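Local coordinates for 16L protein (PDB 6TQP) that probably inhibits apoptosis of the infected host cell as a poxviral member of the Bcl-2 family, at residues Phe22-Ile30 with Ile106-Gly117. Numbering follows the deposited sequence.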
loop_
_atom_site.group_PDB
_atom_site.type_symbol
_atom_site.label_atom_id
_atom_site.label_comp_id
_atom_site.label_asym_id
_atom_site.label_seq_id
_atom_site.Cartn_x
_atom_site.Cartn_y
_atom_site.Cartn_z
ATOM N N PHE A 22 -4.792 9.380 -1.666
ATOM C CA PHE A 22 -4.675 10.494 -0.737
ATOM C C PHE A 22 -3.577 10.236 0.286
ATOM O O PHE A 22 -2.740 11.107 0.558
ATOM C CB PHE A 22 -6.016 10.718 -0.046
ATOM C CG PHE A 22 -6.038 11.911 0.866
ATOM C CD1 PHE A 22 -5.579 11.809 2.168
ATOM C CD2 PHE A 22 -6.530 13.128 0.423
ATOM C CE1 PHE A 22 -5.602 12.904 3.017
ATOM C CE2 PHE A 22 -6.554 14.231 1.264
ATOM C CZ PHE A 22 -6.088 14.122 2.560
ATOM N N TYR A 23 -3.557 9.029 0.855
ATOM C CA TYR A 23 -2.581 8.698 1.890
ATOM C C TYR A 23 -1.160 8.757 1.345
ATOM O O TYR A 23 -0.273 9.390 1.936
ATOM C CB TYR A 23 -2.880 7.306 2.455
ATOM C CG TYR A 23 -1.908 6.893 3.536
ATOM C CD1 TYR A 23 -1.777 7.643 4.704
ATOM C CD2 TYR A 23 -1.103 5.780 3.385
ATOM C CE1 TYR A 23 -0.882 7.275 5.693
ATOM C CE2 TYR A 23 -0.208 5.404 4.369
ATOM C CZ TYR A 23 -0.107 6.144 5.522
ATOM O OH TYR A 23 0.797 5.754 6.484
ATOM N N ILE A 24 -0.921 8.088 0.217
ATOM C CA ILE A 24 0.407 8.097 -0.389
ATOM C C ILE A 24 0.852 9.526 -0.687
ATOM O O ILE A 24 2.000 9.898 -0.417
ATOM C CB ILE A 24 0.412 7.212 -1.651
ATOM C CG1 ILE A 24 0.137 5.747 -1.278
ATOM C CG2 ILE A 24 1.744 7.331 -2.399
ATOM C CD1 ILE A 24 1.132 5.117 -0.313
ATOM N N ASN A 25 -0.042 10.352 -1.243
ATOM C CA ASN A 25 0.328 11.740 -1.508
ATOM C C ASN A 25 0.651 12.474 -0.214
ATOM O O ASN A 25 1.565 13.306 -0.173
ATOM C CB ASN A 25 -0.788 12.466 -2.263
ATOM C CG ASN A 25 -0.925 11.999 -3.701
ATOM O OD1 ASN A 25 0.003 11.421 -4.277
ATOM N ND2 ASN A 25 -2.086 12.249 -4.293
ATOM N N GLU A 26 -0.087 12.178 0.856
ATOM C CA GLU A 26 0.184 12.803 2.143
ATOM C C GLU A 26 1.569 12.421 2.659
ATOM O O GLU A 26 2.279 13.254 3.238
ATOM C CB GLU A 26 -0.914 12.419 3.141
ATOM C CG GLU A 26 -0.644 12.829 4.585
ATOM C CD GLU A 26 -1.878 12.695 5.473
ATOM O OE1 GLU A 26 -2.915 13.317 5.156
ATOM O OE2 GLU A 26 -1.812 11.972 6.487
ATOM N N LYS A 27 1.979 11.169 2.446
ATOM C CA LYS A 27 3.308 10.728 2.857
ATOM C C LYS A 27 4.398 11.222 1.918
ATOM O O LYS A 27 5.552 11.351 2.340
ATOM C CB LYS A 27 3.347 9.195 2.944
ATOM C CG LYS A 27 2.637 8.625 4.172
ATOM C CD LYS A 27 3.231 9.206 5.445
ATOM C CE LYS A 27 3.209 8.248 6.621
ATOM N NZ LYS A 27 4.595 8.000 7.103
ATOM N N ALA A 28 4.058 11.495 0.660
ATOM C CA ALA A 28 4.967 12.159 -0.260
ATOM C C ALA A 28 5.117 13.640 0.046
ATOM O O ALA A 28 5.945 14.302 -0.588
ATOM C CB ALA A 28 4.470 12.026 -1.699
ATOM N N LEU A 29 4.317 14.176 0.970
ATOM C CA LEU A 29 4.266 15.614 1.219
ATOM C C LEU A 29 3.881 16.356 -0.056
ATOM O O LEU A 29 4.392 17.437 -0.354
ATOM C CB LEU A 29 5.595 16.120 1.782
ATOM C CG LEU A 29 5.988 15.382 3.066
ATOM C CD1 LEU A 29 7.468 15.554 3.378
ATOM C CD2 LEU A 29 5.119 15.851 4.237
ATOM N N ILE A 30 2.975 15.752 -0.811
ATOM C CA ILE A 30 2.415 16.335 -2.024
ATOM C C ILE A 30 1.118 17.041 -1.663
ATOM O O ILE A 30 0.307 16.512 -0.891
ATOM C CB ILE A 30 2.177 15.244 -3.087
ATOM C CG1 ILE A 30 3.500 14.832 -3.738
ATOM C CG2 ILE A 30 1.174 15.708 -4.145
ATOM C CD1 ILE A 30 3.398 13.598 -4.591
ATOM N N ILE A 106 4.615 1.178 -0.530
ATOM C CA ILE A 106 4.528 2.298 -1.475
ATOM C C ILE A 106 4.950 3.588 -0.798
ATOM O O ILE A 106 5.666 4.409 -1.389
ATOM C CB ILE A 106 3.100 2.415 -2.045
ATOM C CG1 ILE A 106 2.689 1.140 -2.775
ATOM C CG2 ILE A 106 2.970 3.593 -3.029
ATOM C CD1 ILE A 106 1.222 1.021 -2.909
ATOM N N SER A 107 4.527 3.791 0.452
ATOM C CA SER A 107 4.940 5.001 1.170
ATOM C C SER A 107 6.455 5.111 1.218
ATOM O O SER A 107 7.024 6.182 0.963
ATOM C CB SER A 107 4.372 4.999 2.589
ATOM O OG SER A 107 2.965 5.080 2.551
ATOM N N MET A 108 7.130 4.009 1.548
ATOM C CA MET A 108 8.586 4.040 1.579
ATOM C C MET A 108 9.168 4.285 0.193
ATOM O O MET A 108 10.121 5.055 0.051
ATOM C CB MET A 108 9.141 2.743 2.145
ATOM C CG MET A 108 10.663 2.742 2.167
ATOM S SD MET A 108 11.306 1.223 2.869
ATOM C CE MET A 108 10.905 1.587 4.577
ATOM N N ILE A 109 8.637 3.616 -0.835
ATOM C CA ILE A 109 9.149 3.826 -2.191
ATOM C C ILE A 109 9.122 5.306 -2.526
ATOM O O ILE A 109 10.103 5.876 -3.015
ATOM C CB ILE A 109 8.339 3.006 -3.211
ATOM C CG1 ILE A 109 8.524 1.514 -2.944
ATOM C CG2 ILE A 109 8.790 3.327 -4.653
ATOM C CD1 ILE A 109 7.649 0.614 -3.794
ATOM N N VAL A 110 7.992 5.951 -2.238
ATOM C CA VAL A 110 7.824 7.364 -2.552
ATOM C C VAL A 110 8.794 8.209 -1.737
ATOM O O VAL A 110 9.404 9.161 -2.250
ATOM C CB VAL A 110 6.356 7.757 -2.308
ATOM C CG1 VAL A 110 6.199 9.220 -2.029
ATOM C CG2 VAL A 110 5.497 7.340 -3.510
ATOM N N GLU A 111 8.951 7.881 -0.452
ATOM C CA GLU A 111 9.873 8.637 0.390
ATOM C C GLU A 111 11.318 8.445 -0.054
ATOM O O GLU A 111 12.136 9.360 0.095
ATOM C CB GLU A 111 9.702 8.228 1.853
ATOM C CG GLU A 111 8.385 8.706 2.474
ATOM C CD GLU A 111 8.236 8.303 3.932
ATOM O OE1 GLU A 111 9.050 7.487 4.415
ATOM O OE2 GLU A 111 7.303 8.807 4.592
ATOM N N MET A 112 11.651 7.278 -0.608
ATOM C CA MET A 112 13.021 7.031 -1.052
ATOM C C MET A 112 13.312 7.701 -2.391
ATOM O O MET A 112 14.275 8.464 -2.510
ATOM C CB MET A 112 13.279 5.529 -1.147
ATOM C CG MET A 112 13.489 4.882 0.192
ATOM S SD MET A 112 13.847 3.133 0.048
ATOM C CE MET A 112 14.327 2.756 1.736
ATOM N N ASN A 113 12.501 7.422 -3.412
ATOM C CA ASN A 113 12.791 7.906 -4.756
ATOM C C ASN A 113 12.391 9.373 -4.972
ATOM O O ASN A 113 12.448 9.851 -6.109
ATOM C CB ASN A 113 12.123 6.990 -5.802
ATOM C CG ASN A 113 10.614 7.160 -5.881
ATOM O OD1 ASN A 113 10.041 8.083 -5.308
ATOM N ND2 ASN A 113 9.964 6.264 -6.624
ATOM N N GLY A 114 12.003 10.097 -3.922
ATOM C CA GLY A 114 11.737 11.522 -4.044
ATOM C C GLY A 114 10.540 11.885 -4.895
ATOM O O GLY A 114 10.502 12.975 -5.466
ATOM N N TYR A 115 9.552 11.008 -4.993
ATOM C CA TYR A 115 8.390 11.307 -5.814
ATOM C C TYR A 115 7.675 12.541 -5.283
ATOM O O TYR A 115 7.399 12.645 -4.086
ATOM C CB TYR A 115 7.442 10.112 -5.829
ATOM C CG TYR A 115 6.139 10.362 -6.547
ATOM C CD1 TYR A 115 6.096 10.489 -7.927
ATOM C CD2 TYR A 115 4.940 10.431 -5.846
ATOM C CE1 TYR A 115 4.895 10.706 -8.592
ATOM C CE2 TYR A 115 3.737 10.644 -6.501
ATOM C CZ TYR A 115 3.721 10.778 -7.871
ATOM O OH TYR A 115 2.526 10.987 -8.515
ATOM N N LYS A 116 7.367 13.478 -6.182
ATOM C CA LYS A 116 6.662 14.694 -5.799
ATOM C C LYS A 116 5.484 15.010 -6.714
ATOM O O LYS A 116 4.965 16.130 -6.665
ATOM C CB LYS A 116 7.632 15.883 -5.769
ATOM C CG LYS A 116 8.697 15.782 -4.688
ATOM C CD LYS A 116 8.121 16.018 -3.296
ATOM C CE LYS A 116 8.889 15.237 -2.244
ATOM N NZ LYS A 116 8.678 15.774 -0.874
ATOM N N GLY A 117 5.035 14.059 -7.534
ATOM C CA GLY A 117 3.868 14.237 -8.376
ATOM C C GLY A 117 4.165 14.401 -9.852
ATOM O O GLY A 117 3.251 14.242 -10.674
#
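Lys116 NZ donates a hydrogen bond of 3.1 Å to the backbone Ala28 O. NZ stands tilted 27° from the carbonyl plane. A bend at chi2 (-73°) helps turn the lysine chain back to this carbonyl, although the chain leaves the backbone heading away from 22-30. Just beyond Ala28, Leu29 has positive phi and closes a Schellman motif.

The methyl of Ala28 presses on Val110, with Ala28 CB 3.3 Å from Val110 CG1, a close methyl-methyl approach, shorter than normal packing. The other Val110 branch, CG2, meets Ile24 CG2. Ile24 CD1 lies 3.6 Å from Ile106 CG2, and these two side chains cross at about a right angle. Ile24 CD1 is also 3.4 Å from Ser107 OG. That hydroxyl is hydrogen-bonded to Ile103 O, so its hydrogen-bonding need is met within its own helix, although it sits beside apolar atoms.

Ile30 CD1 lies against the backbone of Lys116 and Gly117, and is 3.5 Å from Tyr115 CE2. The N of Gly117 sits over the centre of one face of the Tyr115 ring. Near the surface, Lys27 NZ and Glu111 OE2 form a long salt bridge of 3.8 Å.

The segments 22-27 and 106-113 run in the same general direction, 34° apart, with axes 9.3 Å from each other at closest approach. This packing joins the first helix to helix 96-113 in an all-helical Bcl-2-like fold. Helix 120-134 borders the contact through Ile106 and Tyr115, and helix 38-68 meets it at Tyr23.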